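Local structure of ferritin light chain (Trichoplusia ni, 1Z6O) at residues 30-44 / 153-167. The protein forms, with heavy chains, a secreted 24-subunit shell that stores iron, its light chains probably facilitating nucleation of the ferrihydrite core. Numbering follows the deposited sequence.
Sequences EYGSHGNVATELQAY and HLHDPEIAQYLEEEF. With CA (calcium ion), chain Z; FE (Fe (III) ion), chain Y.
Helices 37-44 and 157-167 run in nearly the same direction, their axes 12.0 Å apart at 25°, and the loops leading into them draw together where His34 meets Leu154, CA to CA 5.9 Å. No hydrogen bond joins the two segments; the contact is mostly side-chain packing. Ile159 lies at its middle: CG2 meets Val37 CG2 at 3.8 Å, while CD1 reaches Leu41 CD2 tip to tip and also touches Tyr31 CE1. Leu154 CD2 packs on Val37 CG1 and comes 3.4 Å from the carbonyl O of His34. Outward of this, His153 CB sits over one face of the His34 imidazole, a CH-pi contact 4.1 Å from the ring centroid; His34 NE2 also makes a weak hydrogen bond to Glu30 OE2 of its own segment. Tyr31, its CG anti to the backbone N (chi1 -177°), turns a ring edge to Asp156, CD1 lying 3.6 Å from OD2. That carboxylate serves twice: OD1 caps helix 157-167 by accepting from Ile159 N at 3.0 Å, more weakly from Glu158 N, and OD2 pairs with Arg97. Toward the C-terminal ends of the two segments Tyr44 slides past Phe167, putting CE2 3.8 Å from Phe167 CD2 over the phenyl face; its OH is bonded to Leu136 O. Ile90 of helix 70-96 touches Leu41, Tyr162 and Phe167. On helix 157-167, Gln161 and Glu164 bind calcium and Glu165 iron, together with the same residues of two neighbouring light chains, the three-fold metal sites of a ferritin shell, carried here by a helix packed into the ferritin four-helix bundle.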
ATOM      1  N   GLU A  30     -43.329  32.519 -25.824  1.00 24.71           N
ATOM      2  CA  GLU A  30     -43.818  33.887 -25.553  1.00 42.00           C
ATOM      3  C   GLU A  30     -43.561  34.363 -24.108  1.00 44.63           C
ATOM      4  O   GLU A  30     -44.365  35.101 -23.511  1.00 36.60           O
ATOM      5  CB  GLU A  30     -45.311  33.982 -25.867  1.00 49.15           C
ATOM      6  CG  GLU A  30     -45.618  33.787 -27.345  1.00 61.75           C
ATOM      7  CD  GLU A  30     -47.095  33.886 -27.648  1.00 74.38           C
ATOM      8  OE1 GLU A  30     -47.875  33.114 -27.050  1.00 81.63           O
ATOM      9  OE2 GLU A  30     -47.474  34.737 -28.483  1.00 81.82           O
ATOM     10  N   TYR A  31     -42.436  33.933 -23.546  1.00 35.93           N
ATOM     11  CA  TYR A  31     -42.069  34.317 -22.186  1.00 26.72           C
ATOM     12  C   TYR A  31     -42.012  35.839 -22.104  1.00 22.51           C
ATOM     13  O   TYR A  31     -41.327  36.481 -22.899  1.00 24.11           O
ATOM     14  CB  TYR A  31     -40.687  33.754 -21.843  1.00 26.40           C
ATOM     15  CG  TYR A  31     -40.246  34.046 -20.434  1.00 22.69           C
ATOM     16  CD1 TYR A  31     -40.725  33.291 -19.370  1.00 22.40           C
ATOM     17  CD2 TYR A  31     -39.357  35.082 -20.166  1.00 22.05           C
ATOM     18  CE1 TYR A  31     -40.331  33.555 -18.069  1.00 23.74           C
ATOM     19  CE2 TYR A  31     -38.952  35.360 -18.858  1.00 22.24           C
ATOM     20  CZ  TYR A  31     -39.449  34.587 -17.819  1.00 23.13           C
ATOM     21  OH  TYR A  31     -39.076  34.858 -16.528  1.00 28.84           O
ATOM     22  N   GLY A  32     -42.722  36.417 -21.145  1.00 20.70           N
ATOM     23  CA  GLY A  32     -42.704  37.860 -21.005  1.00 27.18           C
ATOM     24  C   GLY A  32     -43.745  38.603 -21.839  1.00 38.55           C
ATOM     25  O   GLY A  32     -44.000  39.777 -21.580  1.00 37.66           O
ATOM     26  N   SER A  33     -44.353  37.933 -22.822  1.00 32.99           N
ATOM     27  CA  SER A  33     -45.359  38.564 -23.692  1.00 39.14           C
ATOM     28  C   SER A  33     -46.779  38.539 -23.142  1.00 42.96           C
ATOM     29  O   SER A  33     -47.524  39.503 -23.293  1.00 49.26           O
ATOM     30  CB  SER A  33     -45.367  37.899 -25.072  1.00 36.79           C
ATOM     31  OG  SER A  33     -44.107  38.035 -25.701  1.00 51.69           O
ATOM     32  N   HIS A  34     -47.164  37.430 -22.524  1.00 39.38           N
ATOM     33  CA  HIS A  34     -48.503  37.308 -21.960  1.00 43.62           C
ATOM     34  C   HIS A  34     -48.360  37.061 -20.469  1.00 46.45           C
ATOM     35  O   HIS A  34     -47.380  36.462 -20.032  1.00 40.52           O
ATOM     36  CB  HIS A  34     -49.250  36.120 -22.584  1.00 43.31           C
ATOM     37  CG  HIS A  34     -49.446  36.230 -24.062  1.00 50.30           C
ATOM     38  ND1 HIS A  34     -50.397  37.053 -24.629  1.00 55.03           N
ATOM     39  CD2 HIS A  34     -48.805  35.630 -25.093  1.00 51.56           C
ATOM     40  CE1 HIS A  34     -50.334  36.953 -25.944  1.00 56.04           C
ATOM     41  NE2 HIS A  34     -49.376  36.097 -26.253  1.00 57.39           N
ATOM     42  N   GLY A  35     -49.334  37.525 -19.693  1.00 38.54           N
ATOM     43  CA  GLY A  35     -49.297  37.306 -18.259  1.00 40.14           C
ATOM     44  C   GLY A  35     -48.248  38.070 -17.475  1.00 36.08           C
ATOM     45  O   GLY A  35     -47.535  38.923 -18.002  1.00 32.72           O
ATOM     46  N   ASN A  36     -48.141  37.731 -16.197  1.00 31.46           N
ATOM     47  CA  ASN A  36     -47.218  38.399 -15.300  1.00 30.47           C
ATOM     48  C   ASN A  36     -46.085  37.511 -14.813  1.00 26.94           C
ATOM     49  O   ASN A  36     -45.373  37.895 -13.890  1.00 25.53           O
ATOM     50  CB  ASN A  36     -47.976  38.895 -14.071  1.00 29.97           C
ATOM     51  CG  ASN A  36     -49.099  39.842 -14.426  1.00 47.26           C
ATOM     52  OD1 ASN A  36     -48.899  40.803 -15.165  1.00 45.06           O
ATOM     53  ND2 ASN A  36     -50.287  39.580 -13.892  1.00 44.36           N
ATOM     54  N   VAL A  37     -45.906  36.342 -15.415  1.00 22.54           N
ATOM     55  CA  VAL A  37     -44.870  35.455 -14.913  1.00 23.14           C
ATOM     56  C   VAL A  37     -43.473  36.061 -14.946  1.00 22.37           C
ATOM     57  O   VAL A  37     -42.742  35.961 -13.967  1.00 20.58           O
ATOM     58  CB  VAL A  37     -44.861  34.087 -15.650  1.00 26.16           C
ATOM     59  CG1 VAL A  37     -44.445  34.254 -17.089  1.00 37.38           C
ATOM     60  CG2 VAL A  37     -43.890  33.139 -14.955  1.00 27.97           C
ATOM     61  N   ALA A  38     -43.106  36.711 -16.048  1.00 19.32           N
ATOM     62  CA  ALA A  38     -41.763  37.276 -16.150  1.00 19.79           C
ATOM     63  C   ALA A  38     -41.504  38.367 -15.119  1.00 21.68           C
ATOM     64  O   ALA A  38     -40.450  38.385 -14.475  1.00 19.53           O
ATOM     65  CB  ALA A  38     -41.518  37.806 -17.570  1.00 20.57           C
ATOM     66  N   THR A  39     -42.453  39.280 -14.940  1.00 18.07           N
ATOM     67  CA  THR A  39     -42.239  40.337 -13.960  1.00 19.15           C
ATOM     68  C   THR A  39     -42.321  39.784 -12.540  1.00 18.18           C
ATOM     69  O   THR A  39     -41.604  40.252 -11.651  1.00 18.08           O
ATOM     70  CB  THR A  39     -43.259  41.501 -14.135  1.00 22.17           C
ATOM     71  OG1 THR A  39     -44.585  40.975 -14.119  1.00 26.99           O
ATOM     72  CG2 THR A  39     -43.029  42.218 -15.468  1.00 24.49           C
ATOM     73  N   GLU A  40     -43.181  38.793 -12.311  1.00 16.65           N
ATOM     74  CA  GLU A  40     -43.275  38.213 -10.963  1.00 18.96           C
ATOM     75  C   GLU A  40     -41.961  37.515 -10.577  1.00 19.06           C
ATOM     76  O   GLU A  40     -41.554  37.556  -9.418  1.00 17.62           O
ATOM     77  CB  GLU A  40     -44.423  37.200 -10.877  1.00 20.34           C
ATOM     78  CG  GLU A  40     -45.799  37.854 -10.877  1.00 28.42           C
ATOM     79  CD  GLU A  40     -46.020  38.750  -9.665  1.00 37.87           C
ATOM     80  OE1 GLU A  40     -46.717  39.779  -9.818  1.00 35.96           O
ATOM     81  OE2 GLU A  40     -45.513  38.429  -8.560  1.00 32.71           O
ATOM     82  N   LEU A  41     -41.304  36.874 -11.540  1.00 16.83           N
ATOM     83  CA  LEU A  41     -40.042  36.204 -11.231  1.00 18.41           C
ATOM     84  C   LEU A  41     -39.002  37.254 -10.827  1.00 19.79           C
ATOM     85  O   LEU A  41     -38.217  37.044  -9.900  1.00 17.31           O
ATOM     86  CB  LEU A  41     -39.557  35.395 -12.435  1.00 19.16           C
ATOM     87  CG  LEU A  41     -38.414  34.422 -12.108  1.00 30.42           C
ATOM     88  CD1 LEU A  41     -38.910  33.372 -11.092  1.00 24.48           C
ATOM     89  CD2 LEU A  41     -37.916  33.745 -13.393  1.00 26.99           C
ATOM     90  N   GLN A  42     -38.991  38.395 -11.515  1.00 16.64           N
ATOM     91  CA  GLN A  42     -38.057  39.460 -11.154  1.00 18.33           C
ATOM     92  C   GLN A  42     -38.363  39.967  -9.744  1.00 19.03           C
ATOM     93  O   GLN A  42     -37.448  40.198  -8.949  1.00 18.81           O
ATOM     94  CB  GLN A  42     -38.164  40.631 -12.136  1.00 18.08           C
ATOM     95  CG  GLN A  42     -37.657  40.307 -13.539  1.00 17.98           C
ATOM     96  CD  GLN A  42     -37.883  41.464 -14.494  1.00 29.02           C
ATOM     97  OE1 GLN A  42     -37.587  42.603 -14.167  1.00 30.85           O
ATOM     98  NE2 GLN A  42     -38.396  41.172 -15.677  1.00 29.12           N
ATOM     99  N   ALA A  43     -39.642  40.159  -9.432  1.00 15.99           N
ATOM    100  CA  ALA A  43     -40.016  40.631  -8.095  1.00 17.25           C
ATOM    101  C   ALA A  43     -39.688  39.574  -7.027  1.00 18.43           C
ATOM    102  O   ALA A  43     -39.500  39.904  -5.858  1.00 17.15           O
ATOM    103  CB  ALA A  43     -41.528  40.982  -8.047  1.00 17.82           C
ATOM    104  N   TYR A  44     -39.631  38.307  -7.425  1.00 16.43           N
ATOM    105  CA  TYR A  44     -39.317  37.225  -6.482  1.00 17.69           C
ATOM    106  C   TYR A  44     -37.827  37.295  -6.110  1.00 17.09           C
ATOM    107  O   TYR A  44     -37.451  37.009  -4.972  1.00 16.76           O
ATOM    108  CB  TYR A  44     -39.659  35.862  -7.113  1.00 15.75           C
ATOM    109  CG  TYR A  44     -39.819  34.721  -6.113  1.00 16.86           C
ATOM    110  CD1 TYR A  44     -40.440  34.928  -4.872  1.00 17.00           C
ATOM    111  CD2 TYR A  44     -39.433  33.425  -6.446  1.00 17.38           C
ATOM    112  CE1 TYR A  44     -40.680  33.856  -3.992  1.00 17.37           C
ATOM    113  CE2 TYR A  44     -39.664  32.348  -5.575  1.00 18.76           C
ATOM    114  CZ  TYR A  44     -40.290  32.572  -4.355  1.00 18.76           C
ATOM    115  OH  TYR A  44     -40.529  31.503  -3.505  1.00 19.08           O
ATOM    116  N   HIS A 153     -53.616  32.354 -22.443  1.00 23.91           N
ATOM    117  CA  HIS A 153     -52.570  32.367 -23.459  1.00 32.40           C
ATOM    118  C   HIS A 153     -51.157  32.137 -22.957  1.00 34.05           C
ATOM    119  O   HIS A 153     -50.197  32.220 -23.719  1.00 36.71           O
ATOM    120  CB  HIS A 153     -52.641  33.681 -24.231  1.00 44.83           C
ATOM    121  CG  HIS A 153     -54.000  33.955 -24.791  1.00 61.76           C
ATOM    122  ND1 HIS A 153     -54.609  33.115 -25.700  1.00 66.72           N
ATOM    123  CD2 HIS A 153     -54.900  34.928 -24.516  1.00 63.92           C
ATOM    124  CE1 HIS A 153     -55.827  33.557 -25.957  1.00 70.09           C
ATOM    125  NE2 HIS A 153     -56.028  34.655 -25.252  1.00 70.52           N
ATOM    126  N   LEU A 154     -51.020  31.848 -21.674  1.00 23.57           N
ATOM    127  CA  LEU A 154     -49.693  31.606 -21.132  1.00 24.13           C
ATOM    128  C   LEU A 154     -49.620  30.228 -20.486  1.00 20.15           C
ATOM    129  O   LEU A 154     -50.423  29.900 -19.615  1.00 19.59           O
ATOM    130  CB  LEU A 154     -49.347  32.684 -20.093  1.00 26.14           C
ATOM    131  CG  LEU A 154     -48.130  32.454 -19.177  1.00 35.70           C
ATOM    132  CD1 LEU A 154     -46.870  32.322 -19.997  1.00 35.63           C
ATOM    133  CD2 LEU A 154     -48.007  33.622 -18.206  1.00 42.31           C
ATOM    134  N   HIS A 155     -48.681  29.411 -20.948  1.00 18.13           N
ATOM    135  CA  HIS A 155     -48.456  28.107 -20.338  1.00 18.31           C
ATOM    136  C   HIS A 155     -46.942  27.941 -20.345  1.00 20.37           C
ATOM    137  O   HIS A 155     -46.342  27.718 -21.400  1.00 18.82           O
ATOM    138  CB  HIS A 155     -49.104  26.965 -21.123  1.00 18.28           C
ATOM    139  CG  HIS A 155     -49.031  25.650 -20.407  1.00 19.13           C
ATOM    140  ND1 HIS A 155     -49.677  25.424 -19.208  1.00 20.16           N
ATOM    141  CD2 HIS A 155     -48.342  24.516 -20.683  1.00 16.94           C
ATOM    142  CE1 HIS A 155     -49.387  24.208 -18.776  1.00 21.56           C
ATOM    143  NE2 HIS A 155     -48.578  23.634 -19.651  1.00 19.45           N
ATOM    144  N   ASP A 156     -46.317  28.079 -19.177  1.00 18.32           N
ATOM    145  CA  ASP A 156     -44.864  27.948 -19.111  1.00 18.31           C
ATOM    146  C   ASP A 156     -44.452  26.925 -18.059  1.00 16.28           C
ATOM    147  O   ASP A 156     -44.204  27.255 -16.897  1.00 16.33           O
ATOM    148  CB  ASP A 156     -44.209  29.296 -18.820  1.00 18.00           C
ATOM    149  CG  ASP A 156     -42.752  29.312 -19.237  1.00 23.89           C
ATOM    150  OD1 ASP A 156     -41.994  28.446 -18.745  1.00 20.07           O
ATOM    151  OD2 ASP A 156     -42.367  30.161 -20.071  1.00 21.82           O
ATOM    152  N   PRO A 157     -44.387  25.656 -18.463  1.00 17.02           N
ATOM    153  CA  PRO A 157     -44.005  24.600 -17.524  1.00 17.19           C
ATOM    154  C   PRO A 157     -42.527  24.620 -17.155  1.00 16.16           C
ATOM    155  O   PRO A 157     -42.120  23.929 -16.223  1.00 15.72           O
ATOM    156  CB  PRO A 157     -44.436  23.316 -18.242  1.00 17.15           C
ATOM    157  CG  PRO A 157     -44.298  23.670 -19.695  1.00 18.02           C
ATOM    158  CD  PRO A 157     -44.792  25.106 -19.774  1.00 16.52           C
ATOM    159  N   GLU A 158     -41.722  25.404 -17.872  1.00 15.32           N
ATOM    160  CA  GLU A 158     -40.299  25.493 -17.532  1.00 16.24           C
ATOM    161  C   GLU A 158     -40.210  26.272 -16.218  1.00 17.48           C
ATOM    162  O   GLU A 158     -39.497  25.871 -15.294  1.00 14.95           O
ATOM    163  CB  GLU A 158     -39.508  26.205 -18.636  1.00 14.17           C
ATOM    164  CG  GLU A 158     -37.978  26.048 -18.500  1.00 16.72           C
ATOM    165  CD  GLU A 158     -37.346  26.934 -17.416  1.00 24.61           C
ATOM    166  OE1 GLU A 158     -36.364  26.474 -16.784  1.00 24.75           O
ATOM    167  OE2 GLU A 158     -37.802  28.086 -17.202  1.00 20.59           O
ATOM    168  N   ILE A 159     -40.938  27.380 -16.127  1.00 15.01           N
ATOM    169  CA  ILE A 159     -40.956  28.160 -14.885  1.00 14.88           C
ATOM    170  C   ILE A 159     -41.598  27.316 -13.774  1.00 15.51           C
ATOM    171  O   ILE A 159     -41.135  27.313 -12.632  1.00 16.36           O
ATOM    172  CB  ILE A 159     -41.780  29.468 -15.035  1.00 17.36           C
ATOM    173  CG1 ILE A 159     -41.079  30.426 -16.007  1.00 18.87           C
ATOM    174  CG2 ILE A 159     -41.973  30.126 -13.656  1.00 18.59           C
ATOM    175  CD1 ILE A 159     -39.637  30.802 -15.596  1.00 22.72           C
ATOM    176  N   ALA A 160     -42.669  26.596 -14.101  1.00 15.67           N
ATOM    177  CA  ALA A 160     -43.327  25.760 -13.094  1.00 16.95           C
ATOM    178  C   ALA A 160     -42.378  24.702 -12.510  1.00 16.95           C
ATOM    179  O   ALA A 160     -42.294  24.541 -11.290  1.00 17.16           O
ATOM    180  CB  ALA A 160     -44.568  25.081 -13.697  1.00 16.87           C
ATOM    181  N   GLN A 161     -41.662  23.985 -13.375  1.00 15.50           N
ATOM    182  CA  GLN A 161     -40.741  22.941 -12.911  1.00 16.07           C
ATOM    183  C   GLN A 161     -39.570  23.561 -12.141  1.00 16.82           C
ATOM    184  O   GLN A 161     -39.095  22.985 -11.159  1.00 18.19           O
ATOM    185  CB  GLN A 161     -40.223  22.113 -14.103  1.00 17.68           C
ATOM    186  CG  GLN A 161     -39.038  21.188 -13.768  1.00 29.51           C
ATOM    187  CD  GLN A 161     -39.408  19.887 -13.031  1.00 37.88           C
ATOM    188  OE1 GLN A 161     -40.485  19.743 -12.427  1.00 28.38           O
ATOM    189  NE2 GLN A 161     -38.486  18.931 -13.071  1.00 32.52           N
ATOM    190  N   TYR A 162     -39.098  24.723 -12.588  1.00 15.37           N
ATOM    191  CA  TYR A 162     -38.009  25.417 -11.886  1.00 16.12           C
ATOM    192  C   TYR A 162     -38.459  25.737 -10.448  1.00 17.61           C
ATOM    193  O   TYR A 162     -37.731  25.482  -9.483  1.00 17.32           O
ATOM    194  CB  TYR A 162     -37.655  26.716 -12.626  1.00 16.13           C
ATOM    195  CG  TYR A 162     -36.724  27.646 -11.868  1.00 16.94           C
ATOM    196  CD1 TYR A 162     -35.449  27.233 -11.477  1.00 23.63           C
ATOM    197  CD2 TYR A 162     -37.109  28.953 -11.580  1.00 20.14           C
ATOM    198  CE1 TYR A 162     -34.573  28.117 -10.809  1.00 23.03           C
ATOM    199  CE2 TYR A 162     -36.246  29.837 -10.923  1.00 21.52           C
ATOM    200  CZ  TYR A 162     -34.989  29.412 -10.543  1.00 23.62           C
ATOM    201  OH  TYR A 162     -34.158  30.295  -9.893  1.00 23.75           O
ATOM    202  N   LEU A 163     -39.663  26.286 -10.296  1.00 14.90           N
ATOM    203  CA  LEU A 163     -40.171  26.599  -8.960  1.00 17.47           C
ATOM    204  C   LEU A 163     -40.365  25.326  -8.134  1.00 18.12           C
ATOM    205  O   LEU A 163     -40.020  25.288  -6.953  1.00 17.38           O
ATOM    206  CB  LEU A 163     -41.505  27.358  -9.047  1.00 16.15           C
ATOM    207  CG  LEU A 163     -41.409  28.775  -9.632  1.00 20.17           C
ATOM    208  CD1 LEU A 163     -42.816  29.316  -9.903  1.00 17.53           C
ATOM    209  CD2 LEU A 163     -40.645  29.686  -8.647  1.00 21.19           C
ATOM    210  N   GLU A 164     -40.915  24.286  -8.753  1.00 16.15           N
ATOM    211  CA  GLU A 164     -41.149  23.024  -8.055  1.00 17.64           C
ATOM    212  C   GLU A 164     -39.861  22.436  -7.504  1.00 22.08           C
ATOM    213  O   GLU A 164     -39.795  22.044  -6.341  1.00 20.87           O
ATOM    214  CB  GLU A 164     -41.804  21.998  -9.000  1.00 16.80           C
ATOM    215  CG  GLU A 164     -43.275  22.330  -9.309  1.00 15.90           C
ATOM    216  CD  GLU A 164     -43.872  21.500 -10.443  1.00 23.21           C
ATOM    217  OE1 GLU A 164     -43.230  20.541 -10.920  1.00 20.08           O
ATOM    218  OE2 GLU A 164     -45.003  21.816 -10.863  1.00 22.11           O
ATOM    219  N   GLU A 165     -38.835  22.395  -8.345  1.00 16.90           N
ATOM    220  CA  GLU A 165     -37.553  21.809  -7.975  1.00 21.41           C
ATOM    221  C   GLU A 165     -36.666  22.641  -7.050  1.00 24.51           C
ATOM    222  O   GLU A 165     -36.082  22.123  -6.101  1.00 25.27           O
ATOM    223  CB  GLU A 165     -36.748  21.513  -9.243  1.00 22.10           C
ATOM    224  CG  GLU A 165     -37.339  20.449 -10.149  1.00 34.97           C
ATOM    225  CD  GLU A 165     -37.048  19.051  -9.641  1.00 41.05           C
ATOM    226  OE1 GLU A 165     -36.027  18.894  -8.943  1.00 50.88           O
ATOM    227  OE2 GLU A 165     -37.820  18.115  -9.948  1.00 37.09           O
ATOM    228  N   GLU A 166     -36.562  23.930  -7.329  1.00 19.80           N
ATOM    229  CA  GLU A 166     -35.660  24.782  -6.567  1.00 21.36           C
ATOM    230  C   GLU A 166     -36.232  25.525  -5.380  1.00 25.38           C
ATOM    231  O   GLU A 166     -35.475  26.021  -4.552  1.00 21.84           O
ATOM    232  CB  GLU A 166     -35.017  25.798  -7.516  1.00 22.55           C
ATOM    233  CG  GLU A 166     -34.270  25.157  -8.667  1.00 36.28           C
ATOM    234  CD  GLU A 166     -33.175  24.221  -8.185  1.00 53.58           C
ATOM    235  OE1 GLU A 166     -32.346  24.654  -7.352  1.00 54.84           O
ATOM    236  OE2 GLU A 166     -33.144  23.056  -8.636  1.00 56.72           O
ATOM    237  N   PHE A 167     -37.553  25.618  -5.287  1.00 17.55           N
ATOM    238  CA  PHE A 167     -38.147  26.362  -4.183  1.00 17.27           C
ATOM    239  C   PHE A 167     -39.200  25.615  -3.382  1.00 22.02           C
ATOM    240  O   PHE A 167     -39.089  25.455  -2.170  1.00 17.20           O
ATOM    241  CB  PHE A 167     -38.786  27.657  -4.708  1.00 17.77           C
ATOM    242  CG  PHE A 167     -37.794  28.615  -5.311  1.00 20.60           C
ATOM    243  CD1 PHE A 167     -37.380  28.470  -6.638  1.00 21.28           C
ATOM    244  CD2 PHE A 167     -37.205  29.602  -4.524  1.00 19.37           C
ATOM    245  CE1 PHE A 167     -36.381  29.297  -7.174  1.00 23.96           C
ATOM    246  CE2 PHE A 167     -36.204  30.432  -5.047  1.00 21.93           C
ATOM    247  CZ  PHE A 167     -35.792  30.276  -6.376  1.00 21.22           C
TER
HETATM  248 CA    CA Z5302     -42.520  18.506 -11.574  1.00 18.48          CA
HETATM  249 FE    FE Y 301     -36.992  16.093 -10.039  0.78 34.07          FE